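Local coordinates for protein prokaryotic transcription elongation factor GreA/GreB (Nitrosomonas europaea, PDB 2PN0) that probably binds RNA polymerase as a Rnk-type relative of the transcription factors GreA and GreB, at residues 77-82 against 88-93; 99-104 against 108-113; 21-26 against 36-41. All coordinates share one frame; numbering follows the deposited sequence. Where two conformers were deposited one is given.

Contact 1: 77-82 against 88-93; sequences TLVYPK and GEKISI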
ATOM      1  N   THR A  77       1.124 -11.021  -4.280  1.00 16.99           N
ATOM      2  CA  THR A  77       1.899 -11.199  -5.495  1.00 16.69           C
ATOM      3  C   THR A  77       2.163  -9.796  -6.057  1.00 15.33           C
ATOM      4  O   THR A  77       1.206  -9.017  -6.304  1.00 13.59           O
ATOM      5  CB  THR A  77       1.114 -12.055  -6.515  1.00 17.43           C
ATOM      6  OG1 THR A  77       0.833 -13.348  -5.930  1.00 20.41           O
ATOM      7  CG2 THR A  77       1.891 -12.212  -7.841  1.00 18.56           C
ATOM      8  N   LEU A  78       3.450  -9.502  -6.257  1.00 13.97           N
ATOM      9  CA  LEU A  78       3.919  -8.196  -6.721  1.00 13.45           C
ATOM     10  C   LEU A  78       3.750  -8.154  -8.224  1.00 13.93           C
ATOM     11  O   LEU A  78       4.336  -8.974  -8.934  1.00 14.38           O
ATOM     12  CB  LEU A  78       5.408  -8.062  -6.381  1.00 13.49           C
ATOM     13  CG  LEU A  78       6.082  -6.782  -6.839  1.00 14.83           C
ATOM     14  CD1 LEU A  78       5.387  -5.500  -6.247  1.00 14.96           C
ATOM     15  CD2 LEU A  78       7.594  -6.847  -6.548  1.00 12.74           C
ATOM     16  N   VAL A  79       2.940  -7.231  -8.717  1.00 13.36           N
ATOM     17  CA  VAL A  79       2.617  -7.241 -10.150  1.00 13.12           C
ATOM     18  C   VAL A  79       2.774  -5.877 -10.803  1.00 12.14           C
ATOM     19  O   VAL A  79       2.813  -4.831 -10.134  1.00 10.14           O
ATOM     20  CB  VAL A  79       1.151  -7.714 -10.386  1.00 13.37           C
ATOM     21  CG1 VAL A  79       0.980  -9.172  -9.931  1.00 14.53           C
ATOM     22  CG2 VAL A  79       0.196  -6.766  -9.646  1.00 13.40           C
ATOM     23  N   TYR A  80       2.834  -5.893 -12.150  1.00 11.19           N
ATOM     24  CA  TYR A  80       2.678  -4.665 -12.920  1.00 11.83           C
ATOM     25  C   TYR A  80       1.231  -4.168 -12.841  1.00 12.43           C
ATOM     26  O   TYR A  80       0.355  -4.962 -12.515  1.00 13.33           O
ATOM     27  CB  TYR A  80       3.070  -4.926 -14.374  1.00 11.85           C
ATOM     28  CG  TYR A  80       4.562  -5.141 -14.531  1.00 12.74           C
ATOM     29  CD1 TYR A  80       5.450  -4.056 -14.533  1.00 13.55           C
ATOM     30  CD2 TYR A  80       5.088  -6.421 -14.668  1.00 14.03           C
ATOM     31  CE1 TYR A  80       6.838  -4.256 -14.677  1.00 11.66           C
ATOM     32  CE2 TYR A  80       6.459  -6.626 -14.798  1.00 13.36           C
ATOM     33  CZ  TYR A  80       7.321  -5.538 -14.813  1.00 12.88           C
ATOM     34  OH  TYR A  80       8.683  -5.729 -14.970  1.00 12.77           O
ATOM     35  N   PRO A  81       1.001  -2.859 -13.071  1.00 13.95           N
ATOM     36  CA  PRO A  81      -0.372  -2.320 -12.990  1.00 15.90           C
ATOM     37  C   PRO A  81      -1.429  -3.141 -13.753  1.00 18.05           C
ATOM     38  O   PRO A  81      -2.525  -3.337 -13.219  1.00 18.71           O
ATOM     39  CB  PRO A  81      -0.224  -0.901 -13.531  1.00 14.95           C
ATOM     40  CG  PRO A  81       1.147  -0.508 -13.071  1.00 14.76           C
ATOM     41  CD  PRO A  81       1.978  -1.777 -13.311  1.00 13.48           C
ATOM     42  N   LYS A  82      -1.086  -3.656 -14.944  1.00 20.23           N
ATOM     43  CA  LYS A  82      -2.035  -4.454 -15.754  1.00 22.09           C
ATOM     44  C   LYS A  82      -2.647  -5.638 -14.981  1.00 22.83           C
ATOM     45  O   LYS A  82      -3.752  -6.088 -15.308  1.00 23.75           O
ATOM     46  CB  LYS A  82      -1.371  -4.948 -17.043  1.00 22.33           C
ATOM     47  CG  LYS A  82      -0.199  -5.873 -16.840  1.00 24.67           C
ATOM     48  CD  LYS A  82       0.534  -6.126 -18.166  1.00 30.05           C
ATOM     49  CE  LYS A  82       1.978  -6.555 -17.935  1.00 33.25           C
ATOM     50  NZ  LYS A  82       2.122  -7.820 -17.175  1.00 33.65           N
ATOM     51  N   GLY A  88      -7.500  -8.516  -3.473  1.00 28.77           N
ATOM     52  CA  GLY A  88      -6.722  -8.036  -2.331  1.00 28.27           C
ATOM     53  C   GLY A  88      -5.434  -8.815  -2.123  1.00 27.96           C
ATOM     54  O   GLY A  88      -4.710  -8.582  -1.123  1.00 28.24           O
ATOM     55  N   GLU A  89      -5.144  -9.723  -3.061  1.00 25.59           N
ATOM     56  CA  GLU A  89      -3.937 -10.542  -3.013  1.00 25.34           C
ATOM     57  C   GLU A  89      -2.850 -10.113  -4.022  1.00 23.48           C
ATOM     58  O   GLU A  89      -1.720 -10.637  -3.973  1.00 24.43           O
ATOM     59  CB  GLU A  89      -4.270 -12.024  -3.235  1.00 25.94           C
ATOM     60  CG  GLU A  89      -3.116 -12.978  -2.878  1.00 28.99           C
ATOM     61  CD  GLU A  89      -2.076 -13.152  -4.006  1.00 32.04           C
ATOM     62  OE1 GLU A  89      -2.461 -13.011  -5.195  1.00 36.24           O
ATOM     63  OE2 GLU A  89      -0.884 -13.440  -3.708  1.00 28.01           O
ATOM     64  N   LYS A  90      -3.183  -9.214  -4.953  1.00 19.98           N
ATOM     65  CA  LYS A  90      -2.141  -8.635  -5.801  1.00 18.83           C
ATOM     66  C   LYS A  90      -1.770  -7.287  -5.243  1.00 17.52           C
ATOM     67  O   LYS A  90      -2.579  -6.601  -4.596  1.00 17.55           O
ATOM     68  CB  LYS A  90      -2.610  -8.404  -7.239  1.00 19.78           C
ATOM     69  CG  LYS A  90      -3.458  -9.535  -7.784  1.00 21.92           C
ATOM     70  CD  LYS A  90      -2.597 -10.662  -8.268  1.00 25.75           C
ATOM     71  CE  LYS A  90      -3.245 -11.227  -9.525  1.00 30.20           C
ATOM     72  NZ  LYS A  90      -3.270 -12.700  -9.460  1.00 34.21           N
ATOM     73  N   ILE A  91      -0.556  -6.872  -5.553  1.00 13.23           N
ATOM     74  CA  ILE A  91      -0.148  -5.551  -5.161  1.00 12.63           C
ATOM     75  C   ILE A  91       0.742  -4.966  -6.240  1.00 12.04           C
ATOM     76  O   ILE A  91       1.758  -5.564  -6.625  1.00 10.68           O
ATOM     77  CB  ILE A  91       0.501  -5.527  -3.721  1.00 11.14           C
ATOM     78  CG1 ILE A  91       0.642  -4.079  -3.219  1.00 14.36           C
ATOM     79  CG2 ILE A  91       1.804  -6.329  -3.656  1.00 11.17           C
ATOM     80  CD1 ILE A  91       0.912  -4.040  -1.696  1.00 13.92           C
ATOM     81  N   SER A  92       0.361  -3.778  -6.710  1.00 11.72           N
ATOM     82  CA  SER A  92       1.155  -3.097  -7.754  1.00 12.06           C
ATOM     83  C   SER A  92       2.535  -2.659  -7.251  1.00 12.25           C
ATOM     84  O   SER A  92       2.669  -2.164  -6.119  1.00 13.29           O
ATOM     85  CB  SER A  92       0.396  -1.868  -8.304  1.00 12.35           C
ATOM     86  OG  SER A  92       1.145  -1.141  -9.261  1.00 12.20           O
ATOM     87  N   ILE A  93       3.509  -2.707  -8.150  1.00 11.62           N
ATOM     88  CA  ILE A  93       4.808  -2.079  -7.931  1.00 12.40           C
ATOM     89  C   ILE A  93       4.681  -0.576  -7.658  1.00 11.91           C
ATOM     90  O   ILE A  93       5.578   0.004  -7.046  1.00 13.24           O
ATOM     91  CB  ILE A  93       5.757  -2.364  -9.143  1.00 13.24           C
ATOM     92  CG1 ILE A  93       7.190  -1.896  -8.879  1.00 12.47           C
ATOM     93  CG2 ILE A  93       5.177  -1.805 -10.456  1.00 10.75           C
ATOM     94  CD1 ILE A  93       7.877  -2.509  -7.649  1.00 13.53           C
TER
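Thr77 and Glu89 meet where strands 77-79 and 90-92 begin to pair. Glu89 has CG anti to its backbone N (chi1 -167°), and a bend at chi2 turns its carboxylate back to the Thr77 hydroxyl. Thr77 OG1 donates over 2.8 Å to the syn lone pair of Glu89 OE2, the one on the side of OE1. The two side chains lie at a slant to each other, and Thr62 OG1 gives the Thr77 hydroxyl a second hydrogen-bond partner. Next to this side-chain bond, Thr77 N donates to Glu89 O. The register is then set by Ile91 N to Thr77 O (2.9 Å), Val79 N to Ile91 O (2.9 Å) and Ile93 N to Val79 O (3.0 Å). This ladder identifies a parallel pair, with local axes 4.7 Å apart and 36° between their directions. Leu78 and Ile91 share one face of the pair. At its end, Leu78 CD1 reaches Ile93 CD1 at 4.1 Å. Thr77, Val79, Lys90 and Ser92 occupy the other face, where Val79 CG2 lies 4.0 Å from Lys90 CB. Both segments belong to the GreA/GreB C-terminal family region, of the FKBP clan. Helix 13-25 packs against the far end, with Leu19 touching Tyr80 and Ile93 and Leu22 touching Pro81, while Pro96 of the second subunit packs on Ile91.

Contact 2: 99-104 against 108-113; sequences SALLGL and DEIEWP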
ATOM      1  N   SER A  99       5.759  -0.990  -3.848  1.00 10.44           N
ATOM      2  CA  SER A  99       7.012  -0.388  -4.347  1.00 10.70           C
ATOM      3  C   SER A  99       8.221  -0.777  -3.509  1.00 10.83           C
ATOM      4  O   SER A  99       9.333  -0.739  -4.009  1.00 12.90           O
ATOM      5  CB  SER A  99       6.893   1.160  -4.449  1.00 11.00           C
ATOM      6  OG  SER A  99       6.566   1.750  -3.185  1.00 11.83           O
ATOM      7  N   ALA A 100       8.015  -1.097  -2.235  1.00 10.10           N
ATOM      8  CA  ALA A 100       9.133  -1.498  -1.349  1.00 10.71           C
ATOM      9  C   ALA A 100       9.414  -3.006  -1.393  1.00 11.12           C
ATOM     10  O   ALA A 100      10.453  -3.460  -0.872  1.00 12.61           O
ATOM     11  CB  ALA A 100       8.808  -1.080   0.122  1.00 10.48           C
ATOM     12  N   LEU A 101       8.506  -3.801  -1.954  1.00 11.74           N
ATOM     13  CA  LEU A 101       8.710  -5.269  -1.900  1.00 13.18           C
ATOM     14  C   LEU A 101       9.810  -5.735  -2.850  1.00 12.91           C
ATOM     15  O   LEU A 101      10.487  -6.717  -2.566  1.00 13.34           O
ATOM     16  CB  LEU A 101       7.413  -6.058  -2.222  1.00 13.69           C
ATOM     17  CG  LEU A 101       6.314  -6.049  -1.170  1.00 15.78           C
ATOM     18  CD1 LEU A 101       5.056  -6.817  -1.702  1.00 17.62           C
ATOM     19  CD2 LEU A 101       6.791  -6.668   0.180  1.00 16.95           C
ATOM     20  N   LEU A 102       9.952  -5.050  -3.980  1.00 13.46           N
ATOM     21  CA  LEU A 102      10.887  -5.468  -5.029  1.00 14.05           C
ATOM     22  C   LEU A 102      12.262  -5.491  -4.406  1.00 14.10           C
ATOM     23  O   LEU A 102      12.673  -4.546  -3.747  1.00 12.73           O
ATOM     24  CB  LEU A 102      10.861  -4.458  -6.171  1.00 13.78           C
ATOM     25  CG  LEU A 102      11.744  -4.825  -7.366  1.00 15.24           C
ATOM     26  CD1 LEU A 102      11.173  -6.098  -8.043  1.00 16.36           C
ATOM     27  CD2 LEU A 102      11.832  -3.595  -8.298  1.00 15.21           C
ATOM     28  N   GLY A 103      12.958  -6.591  -4.585  1.00 13.42           N
ATOM     29  CA  GLY A 103      14.340  -6.663  -4.121  1.00 14.88           C
ATOM     30  C   GLY A 103      14.514  -7.141  -2.686  1.00 14.94           C
ATOM     31  O   GLY A 103      15.653  -7.470  -2.265  1.00 15.78           O
ATOM     32  N   LEU A 104      13.424  -7.218  -1.928  1.00 15.12           N
ATOM     33  CA  LEU A 104      13.501  -7.780  -0.576  1.00 14.80           C
ATOM     34  C   LEU A 104      13.770  -9.300  -0.691  1.00 14.98           C
ATOM     35  O   LEU A 104      13.712  -9.885  -1.804  1.00 14.59           O
ATOM     36  CB  LEU A 104      12.207  -7.535   0.192  1.00 15.14           C
ATOM     37  CG  LEU A 104      11.957  -6.064   0.504  1.00 14.80           C
ATOM     38  CD1 LEU A 104      10.734  -6.059   1.472  1.00 16.96           C
ATOM     39  CD2 LEU A 104      13.167  -5.427   1.117  1.00 16.02           C
ATOM     40  N   ASP A 108      13.152 -11.270   5.482  1.00 15.48           N
ATOM     41  CA  ASP A 108      13.128  -9.829   5.715  1.00 15.57           C
ATOM     42  C   ASP A 108      11.835  -9.461   6.416  1.00 15.38           C
ATOM     43  O   ASP A 108      10.795 -10.113   6.213  1.00 16.89           O
ATOM     44  CB  ASP A 108      13.231  -9.019   4.418  1.00 15.91           C
ATOM     45  CG  ASP A 108      14.634  -8.946   3.884  1.00 17.73           C
ATOM     46  OD1 ASP A 108      15.571  -9.404   4.593  1.00 18.49           O
ATOM     47  OD2 ASP A 108      14.795  -8.462   2.733  1.00 18.89           O
ATOM     48  N   GLU A 109      11.907  -8.462   7.277  1.00 14.40           N
ATOM     49  CA  GLU A 109      10.695  -7.979   7.956  1.00 15.95           C
ATOM     50  C   GLU A 109      10.330  -6.557   7.506  1.00 16.02           C
ATOM     51  O   GLU A 109      11.206  -5.706   7.286  1.00 15.95           O
ATOM     52  CB  GLU A 109      10.885  -8.077   9.491  1.00 15.47           C
ATOM     53  CG  GLU A 109      10.914  -9.562   9.936  1.00 17.32           C
ATOM     54  CD  GLU A 109      11.263  -9.804  11.420  1.00 19.76           C
ATOM     55  OE1 GLU A 109      11.696  -8.876  12.137  1.00 19.22           O
ATOM     56  OE2 GLU A 109      11.049 -10.965  11.844  1.00 24.44           O
ATOM     57  N   ILE A 110       9.034  -6.301   7.347  1.00 14.79           N
ATOM     58  CA  ILE A 110       8.605  -4.934   7.045  1.00 14.54           C
ATOM     59  C   ILE A 110       7.349  -4.728   7.840  1.00 12.80           C
ATOM     60  O   ILE A 110       6.807  -5.681   8.422  1.00 14.12           O
ATOM     61  CB  ILE A 110       8.343  -4.673   5.524  1.00 15.07           C
ATOM     62  CG1 ILE A 110       7.390  -5.702   4.936  1.00 14.33           C
ATOM     63  CG2 ILE A 110       9.681  -4.595   4.750  1.00 17.22           C
ATOM     64  CD1 ILE A 110       7.046  -5.329   3.412  1.00 18.33           C
ATOM     65  N   GLU A 111       6.882  -3.496   7.868  1.00 12.65           N
ATOM     66  CA  GLU A 111       5.684  -3.200   8.622  1.00 12.15           C
ATOM     67  C   GLU A 111       4.884  -2.089   7.932  1.00 12.51           C
ATOM     68  O   GLU A 111       5.438  -1.263   7.173  1.00 12.87           O
ATOM     69  CB  GLU A 111       6.037  -2.841  10.089  1.00 13.03           C
ATOM     70  CG  GLU A 111       6.783  -1.553  10.234  1.00 14.15           C
ATOM     71  CD  GLU A 111       7.297  -1.328  11.655  1.00 12.20           C
ATOM     72  OE1 GLU A 111       7.566  -2.308  12.421  1.00 15.77           O
ATOM     73  OE2 GLU A 111       7.448  -0.150  11.962  1.00 15.38           O
ATOM     74  N   TRP A 112       3.586  -2.071   8.186  1.00 11.80           N
ATOM     75  CA  TRP A 112       2.769  -1.012   7.630  1.00 11.39           C
ATOM     76  C   TRP A 112       1.618  -0.749   8.572  1.00 12.18           C
ATOM     77  O   TRP A 112       1.422  -1.502   9.553  1.00 11.20           O
ATOM     78  CB  TRP A 112       2.352  -1.304   6.191  1.00 11.75           C
ATOM     79  CG  TRP A 112       1.491  -2.522   5.955  1.00 11.77           C
ATOM     80  CD1 TRP A 112       0.119  -2.633   6.178  1.00 14.46           C
ATOM     81  CD2 TRP A 112       1.917  -3.788   5.428  1.00 14.08           C
ATOM     82  NE1 TRP A 112      -0.305  -3.912   5.807  1.00 14.74           N
ATOM     83  CE2 TRP A 112       0.768  -4.616   5.330  1.00 14.00           C
ATOM     84  CE3 TRP A 112       3.158  -4.295   4.993  1.00 12.64           C
ATOM     85  CZ2 TRP A 112       0.820  -5.959   4.830  1.00 12.60           C
ATOM     86  CZ3 TRP A 112       3.208  -5.653   4.467  1.00 14.68           C
ATOM     87  CH2 TRP A 112       2.045  -6.433   4.385  1.00 12.80           C
ATOM     88  N   PRO A 113       0.875   0.337   8.322  1.00 12.43           N
ATOM     89  CA  PRO A 113      -0.127   0.691   9.332  1.00 12.45           C
ATOM     90  C   PRO A 113      -1.268  -0.328   9.602  1.00 12.55           C
ATOM     91  O   PRO A 113      -1.770  -0.976   8.666  1.00 12.13           O
ATOM     92  CB  PRO A 113      -0.727   1.996   8.786  1.00 14.07           C
ATOM     93  CG  PRO A 113       0.358   2.553   7.923  1.00 14.22           C
ATOM     94  CD  PRO A 113       0.926   1.327   7.226  1.00 11.24           C
TER
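The Trp112 ring has Ile110 CD1 at its edge, in the ring plane, with Trp112 CZ3 to Ile110 CD1 at 4.0 Å, and this methyl is the one that meets Leu101. Leu120, Val122, Phe74 and Val97 of the same chain pack on the indole, as does Pro96 of the second subunit. The other flat group is the Asp108 carboxylate, which comes up to the backbone of Leu104: Asp108 OD2 is 3.6 Å from Leu104 CA and 3.7 Å from Leu104 CB. That oxygen accepts the N-H of Ala105, a hydrogen bond tying the start of the strand segment to the chain just after Leu104. Leu101 to Leu104 form a type II beta turn, closed by Leu104 N to Leu101 O (3.0 Å), with Gly103 at its third position. The turn leads from helix 98-101 towards strand 109-113, an outer strand of the antiparallel sheet in the FKBP-clan region. The apolar part of the contact is made by three side chains, Leu101, Leu104 and Ile110. Leu101 CD2 touches Ile110 CD1 at 3.5 Å, the two chains crossing at about a right angle. The other branch, Ile110 CG2, is 3.7 Å from Leu104 CD1. Ile110 can serve both leucines because its chi1 of 53° sets CG1 between the backbone N and carbonyl carbon and leaves CG2 anti to that carbon. From strand 119-128, Ile124 packs on Leu104 and Val122 on Ile110.

Contact 3: 21-26 against 36-41; sequences ILLETL and DLEAEL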
ATOM      1  N   ILE A  21      10.455   1.574 -18.732  1.00 19.28           N
ATOM      2  CA  ILE A  21       9.455   2.056 -19.698  1.00 19.01           C
ATOM      3  C   ILE A  21       8.193   2.468 -18.943  1.00 18.52           C
ATOM      4  O   ILE A  21       7.565   3.489 -19.253  1.00 18.46           O
ATOM      5  CB  ILE A  21       9.116   0.985 -20.751  1.00 18.24           C
ATOM      6  CG1 ILE A  21      10.340   0.706 -21.652  1.00 20.98           C
ATOM      7  CG2 ILE A  21       7.854   1.400 -21.596  1.00 18.59           C
ATOM      8  CD1 ILE A  21      10.211  -0.548 -22.479  1.00 19.76           C
ATOM      9  N   LEU A  22       7.832   1.689 -17.937  1.00 18.19           N
ATOM     10  CA  LEU A  22       6.670   2.059 -17.118  1.00 17.62           C
ATOM     11  C   LEU A  22       6.847   3.448 -16.514  1.00 18.44           C
ATOM     12  O   LEU A  22       5.926   4.278 -16.534  1.00 19.71           O
ATOM     13  CB  LEU A  22       6.421   1.008 -16.019  1.00 17.40           C
ATOM     14  CG  LEU A  22       5.231   1.284 -15.105  1.00 15.17           C
ATOM     15  CD1 LEU A  22       3.873   1.397 -15.843  1.00 15.28           C
ATOM     16  CD2 LEU A  22       5.184   0.267 -13.944  1.00 16.41           C
ATOM     17  N   LEU A  23       8.018   3.705 -15.934  1.00 18.89           N
ATOM     18  CA  LEU A  23       8.229   4.935 -15.197  1.00 19.67           C
ATOM     19  C   LEU A  23       8.310   6.131 -16.168  1.00 20.01           C
ATOM     20  O   LEU A  23       7.909   7.243 -15.812  1.00 20.08           O
ATOM     21  CB  LEU A  23       9.514   4.812 -14.382  1.00 19.78           C
ATOM     22  CG  LEU A  23       9.393   3.844 -13.207  1.00 19.72           C
ATOM     23  CD1 LEU A  23      10.804   3.631 -12.629  1.00 22.85           C
ATOM     24  CD2 LEU A  23       8.450   4.412 -12.157  1.00 22.66           C
ATOM     25  N   GLU A  24       8.853   5.887 -17.366  1.00 20.71           N
ATOM     26  CA  GLU A  24       8.918   6.876 -18.441  0.60 21.11           C
ATOM     27  C   GLU A  24       7.509   7.209 -18.930  1.00 21.63           C
ATOM     28  O   GLU A  24       7.193   8.359 -19.235  1.00 22.44           O
ATOM     29  CB  GLU A  24       9.740   6.321 -19.608  0.60 21.12           C
ATOM     30  CG  GLU A  24      11.243   6.337 -19.353  0.60 20.41           C
ATOM     31  CD  GLU A  24      12.071   5.705 -20.459  0.60 22.29           C
ATOM     32  OE1 GLU A  24      11.510   5.360 -21.531  0.60 24.68           O
ATOM     33  OE2 GLU A  24      13.302   5.557 -20.251  0.60 22.41           O
ATOM     34  N   THR A  25       6.666   6.180 -19.027  1.00 21.09           N
ATOM     35  CA  THR A  25       5.311   6.387 -19.538  1.00 21.74           C
ATOM     36  C   THR A  25       4.498   7.239 -18.562  1.00 22.47           C
ATOM     37  O   THR A  25       3.734   8.130 -18.985  1.00 21.82           O
ATOM     38  CB  THR A  25       4.603   5.050 -19.833  1.00 21.95           C
ATOM     39  OG1 THR A  25       5.361   4.321 -20.817  1.00 22.08           O
ATOM     40  CG2 THR A  25       3.191   5.298 -20.373  1.00 22.14           C
ATOM     41  N   LEU A  26       4.678   6.961 -17.266  1.00 21.95           N
ATOM     42  CA  LEU A  26       4.048   7.720 -16.183  1.00 24.01           C
ATOM     43  C   LEU A  26       4.896   8.903 -15.730  1.00 25.99           C
ATOM     44  O   LEU A  26       4.914   9.235 -14.549  1.00 26.70           O
ATOM     45  CB  LEU A  26       3.819   6.812 -14.972  1.00 23.16           C
ATOM     46  CG  LEU A  26       2.799   5.689 -15.230  1.00 24.06           C
ATOM     47  CD1 LEU A  26       2.637   4.783 -14.048  1.00 25.41           C
ATOM     48  CD2 LEU A  26       1.440   6.281 -15.697  1.00 24.45           C
ATOM     49  N   ASP A  36      12.576   7.127  -4.660  1.00 14.47           N
ATOM     50  CA  ASP A  36      13.338   6.081  -3.964  1.00 15.32           C
ATOM     51  C   ASP A  36      13.400   4.793  -4.785  1.00 15.29           C
ATOM     52  O   ASP A  36      14.447   4.142  -4.844  1.00 16.33           O
ATOM     53  CB  ASP A  36      12.681   5.811  -2.598  1.00 15.61           C
ATOM     54  CG  ASP A  36      12.508   7.096  -1.791  1.00 16.12           C
ATOM     55  OD1 ASP A  36      13.521   7.652  -1.305  1.00 16.29           O
ATOM     56  OD2 ASP A  36      11.345   7.514  -1.601  1.00 17.90           O
ATOM     57  N   LEU A  37      12.291   4.455  -5.433  1.00 15.74           N
ATOM     58  CA  LEU A  37      12.246   3.303  -6.325  1.00 15.83           C
ATOM     59  C   LEU A  37      13.149   3.569  -7.537  1.00 16.29           C
ATOM     60  O   LEU A  37      13.927   2.703  -7.926  1.00 16.21           O
ATOM     61  CB  LEU A  37      10.819   3.052  -6.785  1.00 15.06           C
ATOM     62  CG  LEU A  37      10.661   1.891  -7.794  1.00 15.34           C
ATOM     63  CD1 LEU A  37      11.069   0.521  -7.197  1.00 15.79           C
ATOM     64  CD2 LEU A  37       9.243   1.859  -8.345  1.00 18.37           C
ATOM     65  N   GLU A  38      13.069   4.766  -8.134  1.00 17.00           N
ATOM     66  CA  GLU A  38      13.976   5.103  -9.257  1.00 18.89           C
ATOM     67  C   GLU A  38      15.455   4.951  -8.878  1.00 18.17           C
ATOM     68  O   GLU A  38      16.272   4.370  -9.631  1.00 18.65           O
ATOM     69  CB  GLU A  38      13.713   6.552  -9.727  1.00 18.23           C
ATOM     70  CG  GLU A  38      12.424   6.696 -10.464  1.00 21.79           C
ATOM     71  CD  GLU A  38      12.100   8.135 -10.876  1.00 24.25           C
ATOM     72  OE1 GLU A  38      12.590   9.105 -10.221  1.00 28.57           O
ATOM     73  OE2 GLU A  38      11.307   8.281 -11.846  1.00 31.54           O
ATOM     74  N   ALA A  39      15.805   5.471  -7.701  1.00 17.67           N
ATOM     75  CA  ALA A  39      17.185   5.454  -7.234  1.00 18.81           C
ATOM     76  C   ALA A  39      17.663   4.003  -7.085  1.00 18.07           C
ATOM     77  O   ALA A  39      18.779   3.633  -7.538  1.00 18.41           O
ATOM     78  CB  ALA A  39      17.299   6.206  -5.910  1.00 19.26           C
ATOM     79  N   GLU A  40      16.818   3.190  -6.455  1.00 17.74           N
ATOM     80  CA  GLU A  40      17.086   1.784  -6.283  1.00 17.87           C
ATOM     81  C   GLU A  40      17.263   1.061  -7.638  1.00 18.03           C
ATOM     82  O   GLU A  40      18.193   0.279  -7.830  1.00 18.38           O
ATOM     83  CB  GLU A  40      15.938   1.193  -5.461  1.00 19.08           C
ATOM     84  CG  GLU A  40      15.995  -0.254  -5.305  1.00 22.05           C
ATOM     85  CD  GLU A  40      14.884  -0.733  -4.424  1.00 21.13           C
ATOM     86  OE1 GLU A  40      13.693  -0.519  -4.795  1.00 22.38           O
ATOM     87  OE2 GLU A  40      15.216  -1.321  -3.379  1.00 22.01           O
ATOM     88  N   LEU A  41      16.377   1.355  -8.590  1.00 17.44           N
ATOM     89  CA  LEU A  41      16.504   0.807  -9.951  1.00 17.01           C
ATOM     90  C   LEU A  41      17.780   1.232 -10.668  1.00 18.82           C
ATOM     91  O   LEU A  41      18.407   0.420 -11.365  1.00 18.16           O
ATOM     92  CB  LEU A  41      15.267   1.139 -10.801  1.00 17.13           C
ATOM     93  CG  LEU A  41      13.987   0.385 -10.376  1.00 16.79           C
ATOM     94  CD1 LEU A  41      12.743   0.887 -11.113  1.00 17.63           C
ATOM     95  CD2 LEU A  41      14.119  -1.141 -10.605  1.00 18.46           C
TER
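Leu23 and Leu41 face each other with nearly the same first torsion, chi1 -71° and -70°: each places CG anti to its own carbonyl carbon, and from there one methyl of each reaches the partner helix. They join helices 13-25 and 34-42, which run in roughly opposite directions as a helical hairpin. Its place in the Rnk N-terminal region agrees with the short helix pair found in Rnk proteins where GreA and GreB carry a longer coiled coil. The contact is small, burying 141 Å² in all, and is carried by one methyl: Leu23 CD1 is 3.7 Å from Leu41 CD1 and 4.1 Å from Glu38 CG. Both neighbours are met at a slant. The nearest backbones, Leu23 CA and Glu38 CA, are 8.3 Å apart, so side chains alone bridge the helices here. Glu38 offers its aliphatic part to the leucine, and its extended chain carries the carboxylate on to Arg34, a salt bridge made by OE2. The same arginine also bonds to the carbonyl oxygens of Leu23 and Leu26, so it clasps the end of the first helix to the start of the second. Phe31 of the connecting loop packs on Leu23 as well. At the end of the first helix, Thr25 OG1 donates to Ile21 O over 2.8 Å from 39° above the carbonyl plane, while Thr25 N bonds the same oxygen from its opposite face.

Overall arrangement
From the N terminus, contact 3 comes first, closing the connection 26-33 between helices 13-25 and 34-42. Contact 1 follows, closing the connection 80-89 between two parallel strands, and contact 2 closes the connection 102-108 between helix 98-101 and strand 109-113. The three lie in series, without nesting or crossing, yet they touch in space. Leu22 of contact 3 packs on Pro81 and Ile93 of contact 1, joining the helical hairpin to the strand pair. Leu102 lies between Leu78 and Ile93 of contact 1 and Leu41 of contact 3, uniting both family regions. The centres are about 14 to 17 Å apart, and each contact also touches the second subunit.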